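Local structure of gamma-glutamyl phosphate reductase (Thermotoga maritima, 1O20) at residues A[21-26]-A[151-156]; A[62-67]-A[78-83]; A[120-125]-A[416-421]; A[236-241]-A[270-275]; A[243-248]-A[276-281]. The protein probably catalyses the NADPH-dependent reduction of L-glutamyl 5-phosphate to glutamate semialdehyde and phosphate, the second step of proline biosynthesis from glutamate. All coordinates share one frame; numbering follows the deposited sequence.

Interaction 1 of 5, residues A[21-26]-A[151-156]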
# COMPACT_ATOMS: atom_id res chain seq x y z
N LYS A 21 3.03 -10.21 23.62
CA LYS A 21 3.52 -9.62 24.86
C LYS A 21 4.96 -9.15 24.65
O LYS A 21 5.34 -8.05 25.04
CB LYS A 21 3.44 -10.60 26.05
CG LYS A 21 2.02 -11.01 26.47
CD LYS A 21 2.01 -12.18 27.43
CE LYS A 21 0.61 -12.50 27.94
NZ LYS A 21 0.62 -13.66 28.93
N LYS A 22 5.73 -9.95 23.93
CA LYS A 22 7.12 -9.60 23.66
C LYS A 22 7.29 -8.36 22.81
O LYS A 22 8.15 -7.53 23.13
CB LYS A 22 7.84 -10.79 23.02
CG LYS A 22 8.18 -11.89 24.02
CD LYS A 22 8.72 -13.13 23.28
CE LYS A 22 9.02 -14.30 24.20
NZ LYS A 22 9.53 -13.76 25.46
N VAL A 23 6.49 -8.19 21.76
CA VAL A 23 6.65 -6.99 20.93
C VAL A 23 6.18 -5.74 21.66
O VAL A 23 6.70 -4.67 21.44
CB VAL A 23 6.02 -7.05 19.52
CG1 VAL A 23 6.73 -8.11 18.64
CG2 VAL A 23 4.53 -7.21 19.58
N ARG A 24 5.20 -5.89 22.51
CA ARG A 24 4.71 -4.80 23.33
C ARG A 24 5.75 -4.38 24.35
O ARG A 24 6.02 -3.22 24.49
CB ARG A 24 3.38 -5.18 24.00
CG ARG A 24 2.75 -4.02 24.87
CD ARG A 24 2.48 -2.74 24.02
NE ARG A 24 2.08 -1.59 24.85
CZ ARG A 24 2.89 -0.89 25.67
NH1 ARG A 24 4.20 -1.16 25.81
NH2 ARG A 24 2.37 0.10 26.36
N GLU A 25 6.42 -5.33 25.01
CA GLU A 25 7.45 -4.98 25.99
C GLU A 25 8.62 -4.34 25.28
O GLU A 25 9.18 -3.38 25.78
CB GLU A 25 7.97 -6.21 26.76
CG GLU A 25 7.08 -6.70 27.88
CD GLU A 25 7.38 -8.15 28.32
OE1 GLU A 25 8.38 -8.76 27.82
OE2 GLU A 25 6.59 -8.70 29.14
N ALA A 26 9.03 -4.88 24.14
CA ALA A 26 10.19 -4.34 23.41
C ALA A 26 9.94 -2.92 22.93
O ALA A 26 10.86 -2.10 22.86
CB ALA A 26 10.53 -5.24 22.22
N GLY A 151 9.99 3.73 15.02
CA GLY A 151 9.86 3.46 16.43
C GLY A 151 8.78 2.48 16.83
O GLY A 151 8.40 2.40 18.02
N ASN A 152 8.31 1.70 15.88
CA ASN A 152 7.31 0.67 16.16
C ASN A 152 7.84 -0.77 16.15
O ASN A 152 8.60 -1.15 15.28
CB ASN A 152 6.20 0.81 15.10
CG ASN A 152 5.59 2.20 15.07
OD1 ASN A 152 5.08 2.68 16.08
ND2 ASN A 152 5.71 2.88 13.96
N THR A 153 7.45 -1.60 17.11
CA THR A 153 7.77 -3.01 17.00
C THR A 153 6.81 -3.67 15.99
O THR A 153 5.81 -3.07 15.55
CB THR A 153 7.75 -3.71 18.34
OG1 THR A 153 6.46 -3.54 18.94
CG2 THR A 153 8.72 -3.09 19.30
N ILE A 154 7.12 -4.91 15.64
CA ILE A 154 6.35 -5.66 14.66
C ILE A 154 6.17 -7.15 14.96
O ILE A 154 7.11 -7.89 15.33
CB ILE A 154 6.96 -5.42 13.26
CG1 ILE A 154 6.06 -5.93 12.14
CG2 ILE A 154 8.29 -6.08 13.15
CD1 ILE A 154 6.64 -5.59 10.76
N LEU A 155 4.95 -7.57 14.76
CA LEU A 155 4.56 -8.96 14.84
C LEU A 155 4.16 -9.43 13.45
O LEU A 155 3.22 -8.96 12.88
CB LEU A 155 3.38 -9.10 15.80
CG LEU A 155 2.90 -10.53 16.01
CD1 LEU A 155 4.02 -11.43 16.55
CD2 LEU A 155 1.74 -10.56 16.97
N LEU A 156 4.93 -10.35 12.92
CA LEU A 156 4.80 -10.83 11.55
C LEU A 156 4.06 -12.16 11.52
O LEU A 156 4.43 -13.09 12.24
CB LEU A 156 6.20 -11.03 10.95
CG LEU A 156 7.03 -9.74 10.85
CD1 LEU A 156 8.48 -10.08 10.81
CD2 LEU A 156 6.62 -8.93 9.63
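Val23 and Thr153 make a buried helix-on-sheet contact, in which helix 15-30 lies against the entry to strand 154-157 of the four-stranded parallel sheet. Its one hydrogen bond across the segments runs from the hydroxyl to the helix backbone: Thr153 OG1 donates to Val23 O at 2.8 Å. The donor stands above the carbonyl plane, 52° out of it. OG1 sits between its own backbone N and carbonyl carbon (chi1 57°), while Thr153 CG2, beside the N, lies 3.3 Å from Val23 O and 3.8 Å from Ala26 C. The two branches of threonine therefore do different work, one bonding and the other packing on the next part of the helix.

Val23 answers with its own fork. Val23 CG1 reaches past the threonine to the strand backbone, 3.3 Å from Ile154 O, while Val23 CG2 looks more loosely toward Leu155 CB at 4.4 Å. Small, branched side chains suit this place because the backbones come close, with 5.7 Å between Val23 CA and Thr153 CA. Trp27 and Leu30 of the same helix also touch Thr153. In this buried, mainly apolar interface the threonine hydroxyl is satisfied by a helix carbonyl, which it reaches from above the carbonyl plane.

Interaction 2 of 5, residues A[62-67]-A[78-83]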
# COMPACT_ATOMS: atom_id res chain seq x y z
N ILE A 62 13.31 -24.77 -0.43
CA ILE A 62 12.31 -25.68 0.10
C ILE A 62 10.90 -25.18 -0.18
O ILE A 62 10.09 -25.93 -0.70
CB ILE A 62 12.51 -25.94 1.60
CG1 ILE A 62 13.81 -26.76 1.80
CG2 ILE A 62 11.29 -26.66 2.19
CD1 ILE A 62 14.27 -26.76 3.25
N ASP A 63 10.62 -23.91 0.11
CA ASP A 63 9.31 -23.33 -0.18
C ASP A 63 8.92 -23.48 -1.68
O ASP A 63 7.78 -23.85 -2.03
CB ASP A 63 9.29 -21.85 0.19
CG ASP A 63 9.35 -21.60 1.69
OD1 ASP A 63 9.05 -22.52 2.50
OD2 ASP A 63 9.71 -20.49 2.16
N VAL A 64 9.87 -23.16 -2.55
CA VAL A 64 9.66 -23.21 -3.99
C VAL A 64 9.40 -24.65 -4.47
O VAL A 64 8.49 -24.86 -5.26
CB VAL A 64 10.86 -22.58 -4.78
CG1 VAL A 64 10.83 -22.97 -6.25
CG2 VAL A 64 10.82 -21.03 -4.63
N GLU A 65 10.16 -25.61 -3.98
CA GLU A 65 10.00 -27.02 -4.44
C GLU A 65 8.67 -27.54 -3.91
O GLU A 65 8.01 -28.29 -4.58
CB GLU A 65 11.16 -27.94 -4.02
N LYS A 66 8.25 -27.08 -2.72
CA LYS A 66 6.97 -27.49 -2.15
C LYS A 66 5.83 -26.91 -2.98
O LYS A 66 4.86 -27.60 -3.24
CB LYS A 66 6.82 -27.08 -0.67
CG LYS A 66 7.28 -28.13 0.35
CD LYS A 66 7.01 -27.64 1.81
CE LYS A 66 6.68 -28.78 2.79
NZ LYS A 66 5.86 -28.32 4.00
N ALA A 67 5.93 -25.67 -3.42
CA ALA A 67 4.87 -25.07 -4.24
C ALA A 67 4.74 -25.76 -5.62
O ALA A 67 3.62 -25.93 -6.16
CB ALA A 67 5.13 -23.61 -4.42
N ASP A 78 6.72 -17.50 -8.64
CA ASP A 78 7.58 -16.35 -8.81
C ASP A 78 7.43 -15.27 -7.72
O ASP A 78 8.39 -14.58 -7.39
CB ASP A 78 7.34 -15.74 -10.18
CG ASP A 78 8.09 -14.44 -10.37
OD1 ASP A 78 9.33 -14.48 -10.29
OD2 ASP A 78 7.51 -13.36 -10.58
N ARG A 79 6.21 -15.09 -7.21
CA ARG A 79 5.99 -14.17 -6.09
C ARG A 79 6.72 -14.61 -4.85
O ARG A 79 7.07 -13.82 -4.02
CB ARG A 79 4.51 -14.10 -5.72
CG ARG A 79 3.65 -13.44 -6.79
CD ARG A 79 2.16 -13.33 -6.35
NE ARG A 79 1.33 -12.65 -7.35
CZ ARG A 79 0.02 -12.42 -7.20
NH1 ARG A 79 -0.62 -12.83 -6.09
NH2 ARG A 79 -0.65 -11.78 -8.16
N LEU A 80 6.88 -15.91 -4.71
CA LEU A 80 7.44 -16.52 -3.53
C LEU A 80 8.96 -16.69 -3.64
O LEU A 80 9.71 -16.66 -2.64
CB LEU A 80 6.73 -17.86 -3.34
CG LEU A 80 7.49 -18.93 -2.63
CD1 LEU A 80 7.62 -18.47 -1.16
CD2 LEU A 80 6.72 -20.20 -2.74
N ALA A 81 9.44 -16.74 -4.89
CA ALA A 81 10.82 -17.13 -5.16
C ALA A 81 11.82 -16.03 -4.81
O ALA A 81 11.55 -14.82 -5.00
CB ALA A 81 10.96 -17.55 -6.66
N LEU A 82 12.96 -16.44 -4.24
CA LEU A 82 14.07 -15.53 -3.97
C LEU A 82 15.32 -15.94 -4.74
O LEU A 82 15.48 -17.08 -5.15
CB LEU A 82 14.41 -15.48 -2.49
CG LEU A 82 13.32 -14.92 -1.60
CD1 LEU A 82 13.63 -15.12 -0.07
CD2 LEU A 82 13.08 -13.50 -1.95
N ASN A 83 16.19 -14.97 -4.94
CA ASN A 83 17.53 -15.20 -5.49
C ASN A 83 18.39 -14.03 -5.02
O ASN A 83 17.88 -13.16 -4.30
CB ASN A 83 17.40 -15.28 -7.01
CG ASN A 83 16.65 -14.09 -7.58
OD1 ASN A 83 17.00 -12.96 -7.29
ND2 ASN A 83 15.60 -14.34 -8.33
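Two consecutive helices of the helical part of the aldehyde dehydrogenase fold pack through Leu80, Asp63 and Val64: helix 53-69 lies against the end of helix 74-80 and the loop that follows it. Leu80 is the central residue. Its side chain is directed at the facing helix, with CG anti to the backbone N (chi1 153°), and its two methyls part over one turn. Leu80 CD1 lies 4.0 Å from Asp63 CB. Leu80 CD2 passes over the helix backbone, 3.9 Å from Asp63 O, and on to Ala67 CB at 4.1 Å. Asp63 and Ala67 are one turn apart on the same side of the helix, and Ala67 N donates to Asp63 O in the regular helical pattern, so the leucine methyl rests on a stretch whose backbone is already bonded. A branched aliphatic chain suits this spot because its two methyls can reach Asp63 and Ala67 together, and the small Ala67 lets the methyl come close to the helix.

Asp63 takes part through its CB. Its carboxylate is turned to other partners, with OD1 accepting from Asn164 ND2 and OD2 hydrogen-bonded to Ser165 OG, so its charged end is held by helix 163-177 while the aliphatic base packs on Leu80. The loop is fastened to helix 53-69 by Asn60, whose side-chain amide bonds both Leu80 O and Leu82 N.

Across the segments themselves there is no hydrogen bond, and the contact is apolar. Beside the leucine, Val64 meets the loop with one methyl: Val64 CG2 lies 3.9 Å from Ala81 CA and 4.0 Å from Ala81 CB.

Interaction 3 of 5, residues A[120-125]-A[416-421]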
# COMPACT_ATOMS: atom_id res chain seq x y z
N ALA A 120 2.71 22.25 22.21
CA ALA A 120 3.20 21.65 20.98
C ALA A 120 2.53 20.31 20.69
O ALA A 120 2.21 19.57 21.62
CB ALA A 120 4.69 21.42 21.06
N ARG A 121 2.41 19.97 19.41
CA ARG A 121 2.01 18.66 19.01
C ARG A 121 3.22 18.04 18.41
O ARG A 121 3.82 18.61 17.48
CB ARG A 121 0.92 18.73 17.95
CG ARG A 121 -0.41 18.91 18.49
CD ARG A 121 -1.47 18.66 17.45
NE ARG A 121 -1.77 19.89 16.78
CZ ARG A 121 -2.90 20.14 16.13
NH1 ARG A 121 -3.86 19.22 16.04
NH2 ARG A 121 -3.05 21.33 15.55
N VAL A 122 3.57 16.87 18.94
CA VAL A 122 4.82 16.20 18.63
C VAL A 122 4.51 14.73 18.22
O VAL A 122 3.77 14.04 18.91
CB VAL A 122 5.76 16.18 19.85
CG1 VAL A 122 7.09 15.58 19.48
CG2 VAL A 122 5.93 17.62 20.50
N ARG A 123 5.10 14.28 17.13
CA ARG A 123 4.92 12.93 16.60
C ARG A 123 5.65 11.90 17.45
O ARG A 123 6.81 12.10 17.83
CB ARG A 123 5.51 12.83 15.18
CG ARG A 123 4.80 13.69 14.14
CD ARG A 123 5.09 13.27 12.67
NE ARG A 123 4.89 14.39 11.74
CZ ARG A 123 3.70 14.80 11.30
NH1 ARG A 123 2.62 14.14 11.62
NH2 ARG A 123 3.62 15.86 10.48
N VAL A 124 4.95 10.81 17.71
CA VAL A 124 5.43 9.65 18.44
C VAL A 124 4.99 8.38 17.70
O VAL A 124 4.06 8.41 16.90
CB VAL A 124 4.91 9.64 19.92
CG1 VAL A 124 5.35 10.94 20.65
CG2 VAL A 124 3.42 9.53 19.97
N PRO A 125 5.66 7.28 17.93
CA PRO A 125 5.29 6.01 17.30
C PRO A 125 3.88 5.59 17.62
O PRO A 125 3.36 5.84 18.71
CB PRO A 125 6.30 5.00 17.88
CG PRO A 125 7.43 5.83 18.39
CD PRO A 125 6.85 7.14 18.78
N LYS A 416 1.18 13.65 20.24
CA LYS A 416 0.75 13.99 21.58
C LYS A 416 1.04 15.44 21.77
O LYS A 416 1.83 16.04 21.03
CB LYS A 416 1.49 13.13 22.64
CG LYS A 416 2.99 13.43 22.79
CD LYS A 416 3.64 12.58 23.90
CE LYS A 416 5.16 12.74 23.94
NZ LYS A 416 5.86 11.71 24.76
N PHE A 417 0.37 16.03 22.76
CA PHE A 417 0.61 17.40 23.15
C PHE A 417 1.65 17.41 24.22
O PHE A 417 1.56 16.66 25.18
CB PHE A 417 -0.64 18.04 23.68
CG PHE A 417 -1.65 18.35 22.62
CD1 PHE A 417 -1.76 19.63 22.11
CD2 PHE A 417 -2.50 17.36 22.12
CE1 PHE A 417 -2.71 19.92 21.12
CE2 PHE A 417 -3.46 17.65 21.15
CZ PHE A 417 -3.56 18.91 20.64
N VAL A 418 2.65 18.24 24.03
CA VAL A 418 3.63 18.54 25.03
C VAL A 418 3.41 20.00 25.46
O VAL A 418 3.35 20.89 24.61
CB VAL A 418 4.99 18.34 24.49
CG1 VAL A 418 6.04 18.85 25.48
CG2 VAL A 418 5.19 16.85 24.19
N VAL A 419 3.26 20.23 26.76
CA VAL A 419 2.86 21.54 27.29
C VAL A 419 3.90 21.97 28.30
O VAL A 419 4.15 21.23 29.24
CB VAL A 419 1.49 21.51 27.90
CG1 VAL A 419 1.12 22.86 28.56
CG2 VAL A 419 0.44 21.14 26.86
N LEU A 420 4.57 23.11 28.06
CA LEU A 420 5.60 23.62 28.95
C LEU A 420 5.12 24.90 29.65
O LEU A 420 4.84 25.93 28.99
CB LEU A 420 6.88 23.88 28.17
CG LEU A 420 7.37 22.68 27.32
CD1 LEU A 420 8.65 23.10 26.55
CD2 LEU A 420 7.63 21.47 28.18
N GLY A 421 4.98 24.83 30.97
CA GLY A 421 4.52 25.96 31.77
C GLY A 421 5.51 26.41 32.83
O GLY A 421 6.67 25.95 32.88
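Four backbone hydrogen bonds join Ala120 and Val122 to Val418 and Lys416 in antiparallel pairing. Ala120 and Val418 bond both ways, each at 2.8 Å (Ala120 N to Val418 O, Val418 N to Ala120 O). Val122 N to Lys416 O, also 2.8 Å, is the straightest of the four at 165°, and Lys416 N returns to Val122 O. Between these lies the non-hydrogen-bonded pair Arg121 and Phe417, where Phe417 CA lies 3.1 Å from Ala120 O, a CA-H...O contact.

That pair carries the CH-pi contact. Arg121 and Phe417 run side by side, and Arg121 CG stands over one face of the ring, 3.8 Å from its centroid and offset toward the rim. The chain then bends at chi3 (-90°), and NH2 forms a salt bridge with Asp109 on the neighbouring strand.

Apolar packing occupies the other face. Val122 CG2 meets Val418 CG2 at 3.8 Å, and the extended Lys416 chain crosses Val124 at about a right angle, its CE 3.8 Å from Val124 CG1.

Long side chains suit this surface sheet: their carbons pack, while Lys416 is exposed and Arg121 reaches Asp109. As in related aldehyde dehydrogenases, such a protruding sheet probably serves oligomerisation. Main-chain bonds chiefly hold the strands, with Arg121 linking all three.

Interaction 4 of 5, residues A[236-241]-A[270-275]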
# COMPACT_ATOMS: atom_id res chain seq x y z
N VAL A 236 -9.28 -2.20 -2.70
CA VAL A 236 -9.52 -2.35 -4.15
C VAL A 236 -9.37 -1.05 -4.93
O VAL A 236 -9.73 0.03 -4.45
CB VAL A 236 -10.97 -2.83 -4.43
CG1 VAL A 236 -11.21 -3.04 -5.96
CG2 VAL A 236 -11.28 -4.12 -3.69
N GLY A 237 -8.86 -1.16 -6.16
CA GLY A 237 -8.62 -0.00 -7.00
C GLY A 237 -9.35 -0.14 -8.33
O GLY A 237 -8.74 -0.45 -9.35
N ASN A 238 -10.66 0.06 -8.27
CA ASN A 238 -11.48 0.24 -9.46
C ASN A 238 -11.31 1.67 -9.93
O ASN A 238 -12.10 2.54 -9.59
CB ASN A 238 -12.96 -0.04 -9.16
CG ASN A 238 -13.80 -0.10 -10.39
OD1 ASN A 238 -13.33 -0.52 -11.47
ND2 ASN A 238 -15.09 0.29 -10.26
N CYS A 239 -10.29 1.91 -10.73
CA CYS A 239 -9.85 3.26 -11.05
C CYS A 239 -10.38 3.70 -12.40
O CYS A 239 -10.34 2.91 -13.38
CB CYS A 239 -8.34 3.32 -11.03
SG CYS A 239 -7.64 2.88 -9.42
N HIS A 240 -10.89 4.93 -12.47
CA HIS A 240 -11.47 5.49 -13.71
C HIS A 240 -10.59 6.57 -14.26
O HIS A 240 -9.95 7.30 -13.52
CB HIS A 240 -12.84 6.13 -13.49
CG HIS A 240 -13.84 5.22 -12.89
ND1 HIS A 240 -13.72 4.73 -11.62
CD2 HIS A 240 -15.01 4.73 -13.38
CE1 HIS A 240 -14.73 3.92 -11.37
NE2 HIS A 240 -15.55 3.93 -12.41
N ILE A 241 -10.55 6.65 -15.58
CA ILE A 241 -10.03 7.80 -16.30
C ILE A 241 -11.19 8.36 -17.13
O ILE A 241 -11.82 7.62 -17.90
CB ILE A 241 -8.87 7.38 -17.24
CG1 ILE A 241 -7.68 6.84 -16.41
CG2 ILE A 241 -8.44 8.53 -18.10
CD1 ILE A 241 -6.61 6.25 -17.30
N ALA A 270 -5.67 1.51 -14.30
CA ALA A 270 -6.99 1.96 -14.74
C ALA A 270 -7.80 0.73 -15.18
O ALA A 270 -7.27 -0.18 -15.80
CB ALA A 270 -6.84 2.92 -15.88
N GLU A 271 -9.05 0.66 -14.78
CA GLU A 271 -9.95 -0.43 -15.13
C GLU A 271 -11.09 0.04 -16.02
O GLU A 271 -11.73 -0.77 -16.74
CB GLU A 271 -10.54 -1.01 -13.84
CG GLU A 271 -9.50 -1.53 -12.88
CD GLU A 271 -8.82 -2.81 -13.36
OE1 GLU A 271 -9.15 -3.30 -14.46
OE2 GLU A 271 -7.92 -3.30 -12.63
N LYS A 272 -11.35 1.34 -15.98
CA LYS A 272 -12.53 1.93 -16.59
C LYS A 272 -12.21 3.22 -17.31
O LYS A 272 -11.42 4.06 -16.81
CB LYS A 272 -13.57 2.25 -15.52
CG LYS A 272 -14.00 1.09 -14.68
CD LYS A 272 -14.80 0.02 -15.36
CE LYS A 272 -14.38 -1.38 -14.88
NZ LYS A 272 -14.82 -1.77 -13.50
N LEU A 273 -12.78 3.38 -18.49
CA LEU A 273 -12.59 4.58 -19.28
C LEU A 273 -13.93 5.22 -19.57
O LEU A 273 -14.80 4.61 -20.19
CB LEU A 273 -11.88 4.26 -20.59
CG LEU A 273 -11.40 5.45 -21.41
CD1 LEU A 273 -10.23 6.17 -20.74
CD2 LEU A 273 -10.99 4.96 -22.79
N LEU A 274 -14.07 6.47 -19.16
CA LEU A 274 -15.27 7.25 -19.46
C LEU A 274 -14.91 8.27 -20.52
O LEU A 274 -13.86 8.95 -20.40
CB LEU A 274 -15.77 7.97 -18.20
CG LEU A 274 -15.96 7.12 -16.95
CD1 LEU A 274 -16.52 7.95 -15.74
CD2 LEU A 274 -16.85 5.99 -17.20
N VAL A 275 -15.78 8.44 -21.51
CA VAL A 275 -15.44 9.27 -22.68
C VAL A 275 -16.59 10.21 -23.01
O VAL A 275 -17.71 9.74 -23.18
CB VAL A 275 -15.18 8.40 -23.95
CG1 VAL A 275 -14.88 9.27 -25.15
CG2 VAL A 275 -14.01 7.46 -23.71
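Lys272, on strand 270-276, meets Asn238, in the loop leading into the parallel neighbour strand 239-243; with helix 249-261 these strands form a beta-alpha-beta unit of the seven-stranded parallel alpha/beta sheet. The lysine starts beside His240: Lys272 CB is 3.6 Å from His240 CD2. CG comes next, over one face of the imidazole and offset toward the rim, a CH-pi contact 4.2 Å from the ring centroid. Bends at chi2 (-69°) and further out then fold the chain back across Asn238 instead of letting it extend, with Lys272 CE 3.7 Å from Asn238 OD1. At the tip, Lys272 NZ donates to Asn238 OD1 at 2.8 Å, and also to the carbonyls of Thr321 and Asp318. Three oxygens thus accept from the buried ammonium, which suits a lysine whose carbons also have an aromatic face to lie on. Asn238 ND2 is held by the carbonyls of Tyr346 and Trp319, which fixes how the amide is turned.

On the other face, Ile241 CD1 packs on Ala270 CB at 3.6 Å and Ile241 CB on Leu273 CD1. The backbone ladder runs through Ile241, whose N bonds Lys272 O and whose O receives Leu274 N at 2.8 Å. Cys239 O accepts two donors, Glu271 N at 2.9 Å and Lys272 N at 3.2 Å.

Interaction 5 of 5, residues A[243-248]-A[276-281]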
# COMPACT_ATOMS: atom_id res chain seq x y z
N VAL A 243 -12.03 11.03 -20.10
CA VAL A 243 -11.53 11.83 -21.18
C VAL A 243 -12.60 12.86 -21.54
O VAL A 243 -13.62 12.55 -22.11
CB VAL A 243 -11.19 10.96 -22.42
CG1 VAL A 243 -10.46 11.82 -23.46
CG2 VAL A 243 -10.27 9.72 -22.03
N ASP A 244 -12.34 14.09 -21.17
CA ASP A 244 -13.26 15.20 -21.38
C ASP A 244 -13.15 15.69 -22.83
O ASP A 244 -12.20 15.39 -23.53
CB ASP A 244 -12.88 16.31 -20.41
CG ASP A 244 -13.99 17.36 -20.14
OD1 ASP A 244 -15.21 17.18 -20.44
OD2 ASP A 244 -13.68 18.42 -19.53
N GLU A 245 -14.15 16.47 -23.22
CA GLU A 245 -14.27 17.04 -24.54
C GLU A 245 -13.06 17.75 -25.05
O GLU A 245 -12.67 17.54 -26.19
CB GLU A 245 -15.44 18.04 -24.55
CG GLU A 245 -15.78 18.52 -25.96
CD GLU A 245 -16.79 19.66 -25.96
OE1 GLU A 245 -17.23 20.10 -24.87
OE2 GLU A 245 -17.13 20.07 -27.09
N SER A 246 -12.45 18.58 -24.23
CA SER A 246 -11.27 19.38 -24.64
C SER A 246 -9.92 18.75 -24.40
O SER A 246 -8.90 19.38 -24.62
CB SER A 246 -11.28 20.75 -23.94
OG SER A 246 -11.12 20.62 -22.51
N ALA A 247 -9.88 17.49 -23.95
CA ALA A 247 -8.59 16.80 -23.81
C ALA A 247 -7.79 16.80 -25.10
O ALA A 247 -8.35 16.68 -26.19
CB ALA A 247 -8.80 15.38 -23.39
N ASP A 248 -6.49 16.93 -24.95
CA ASP A 248 -5.53 16.69 -26.00
C ASP A 248 -5.52 15.19 -26.25
O ASP A 248 -4.91 14.42 -25.49
CB ASP A 248 -4.15 17.18 -25.54
CG ASP A 248 -3.09 17.07 -26.65
OD1 ASP A 248 -3.20 16.21 -27.52
OD2 ASP A 248 -2.11 17.81 -26.72
N HIS A 276 -16.28 11.51 -23.13
CA HIS A 276 -17.27 12.56 -23.44
C HIS A 276 -17.88 12.28 -24.80
O HIS A 276 -17.17 12.03 -25.78
CB HIS A 276 -16.58 13.94 -23.46
CG HIS A 276 -17.52 15.11 -23.39
ND1 HIS A 276 -18.34 15.50 -24.43
CD2 HIS A 276 -17.72 16.02 -22.40
CE1 HIS A 276 -19.01 16.58 -24.08
NE2 HIS A 276 -18.65 16.93 -22.85
N GLU A 277 -19.20 12.35 -24.87
CA GLU A 277 -19.95 12.06 -26.09
C GLU A 277 -19.52 12.87 -27.30
O GLU A 277 -19.53 12.35 -28.41
CB GLU A 277 -21.46 12.19 -25.85
CG GLU A 277 -21.97 13.58 -25.57
CD GLU A 277 -23.50 13.62 -25.48
OE1 GLU A 277 -24.13 12.54 -25.43
OE2 GLU A 277 -24.07 14.74 -25.43
N LYS A 278 -19.07 14.12 -27.09
CA LYS A 278 -18.70 14.99 -28.22
C LYS A 278 -17.40 14.61 -28.92
O LYS A 278 -17.17 14.99 -30.05
CB LYS A 278 -18.71 16.48 -27.84
CG LYS A 278 -20.12 16.99 -27.55
CD LYS A 278 -20.11 18.51 -27.24
CE LYS A 278 -21.42 18.98 -26.61
NZ LYS A 278 -21.38 20.45 -26.42
N ILE A 279 -16.57 13.79 -28.28
CA ILE A 279 -15.36 13.27 -28.93
C ILE A 279 -15.41 11.76 -29.12
O ILE A 279 -14.50 11.20 -29.67
CB ILE A 279 -14.12 13.61 -28.10
CG1 ILE A 279 -14.28 13.08 -26.67
CG2 ILE A 279 -13.90 15.13 -28.13
CD1 ILE A 279 -13.05 12.82 -25.99
N ALA A 280 -16.47 11.11 -28.68
CA ALA A 280 -16.56 9.65 -28.73
C ALA A 280 -16.42 9.07 -30.13
O ALA A 280 -15.76 8.04 -30.29
CB ALA A 280 -17.85 9.19 -28.13
N LYS A 281 -17.09 9.67 -31.12
CA LYS A 281 -17.03 9.17 -32.52
C LYS A 281 -15.63 9.20 -33.08
O LYS A 281 -15.27 8.29 -33.79
CB LYS A 281 -17.95 9.95 -33.45
CG LYS A 281 -19.42 9.75 -33.16
CD LYS A 281 -20.30 10.18 -34.32
CE LYS A 281 -21.76 10.34 -33.86
O HOH W 1 -19.62 20.86 -24.39
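His276 N donates to Val243 O at 3.0 Å, nearly along the C=O axis, carrying the parallel strand pairing to its last residues. Beyond it the chains part, one into the type I turn from Asp244 to Ala247, the other into helix 277-293. His276 also caps that helix: as N-cap, its ND1 accepts from Lys278 N at 3.1 Å, with the donor in the ring plane, so the bond fixes the rotation of the imidazole and leaves ND1 acting as an acceptor. A water bridges the outer charges, giving to Glu245 OE1 at 2.6 Å and accepting from Lys278 NZ at 2.7 Å. Glu245 OE2 and Lys278 NZ are 4.3 Å apart, beyond a salt bridge.

Around this frame the side chains pack. Glu245 CB sits over the centre of the His276 ring, a CH-pi contact 3.6 Å from the centroid. Its extended chain then runs on toward Lys278, whose CD approaches OE2. Asp244 OD1 comes within 3.4 Å of His276 CD2, while OD2 is hydrogen-bonded to Thr356 OG1 and Asn361 ND2. Deeper, Ile279 packs between turn and helix, its CG2 3.3 Å from Glu245 O and its CD1 against Val243 CG1.

Histidine suits this place because one ring supplies both a cap and a flat face. Since ND1 accepts, a neutral ring would carry its proton on NE2; the nearby carboxylates may also make protonation easier. Glutamate and lysine are joined through the water.

Overall arrangement
Interactions 4 and 5 form one continuous unit: their centres are 16 Å apart, and Leu274 O and Val243 N, 2.8 Å apart, probably carry the strand ladder from the first into the second, where the strand leads into its helix. Interaction 1 touches interaction 3 where Pro125 CB lies 3.2 Å from Asn152 OD1, at the meeting of the end of strand 118-125 with the loop leading into strand 154-157. Interaction 2 stands apart among helices, its centre 28 Å from that of interaction 1. Between interactions 1 and 4 the centres are 39 Å apart, on opposite sides of the chain's centre, consistent with the separate cofactor-binding and catalytic domains of aldehyde dehydrogenases. No ligand marks the active site among these contacts.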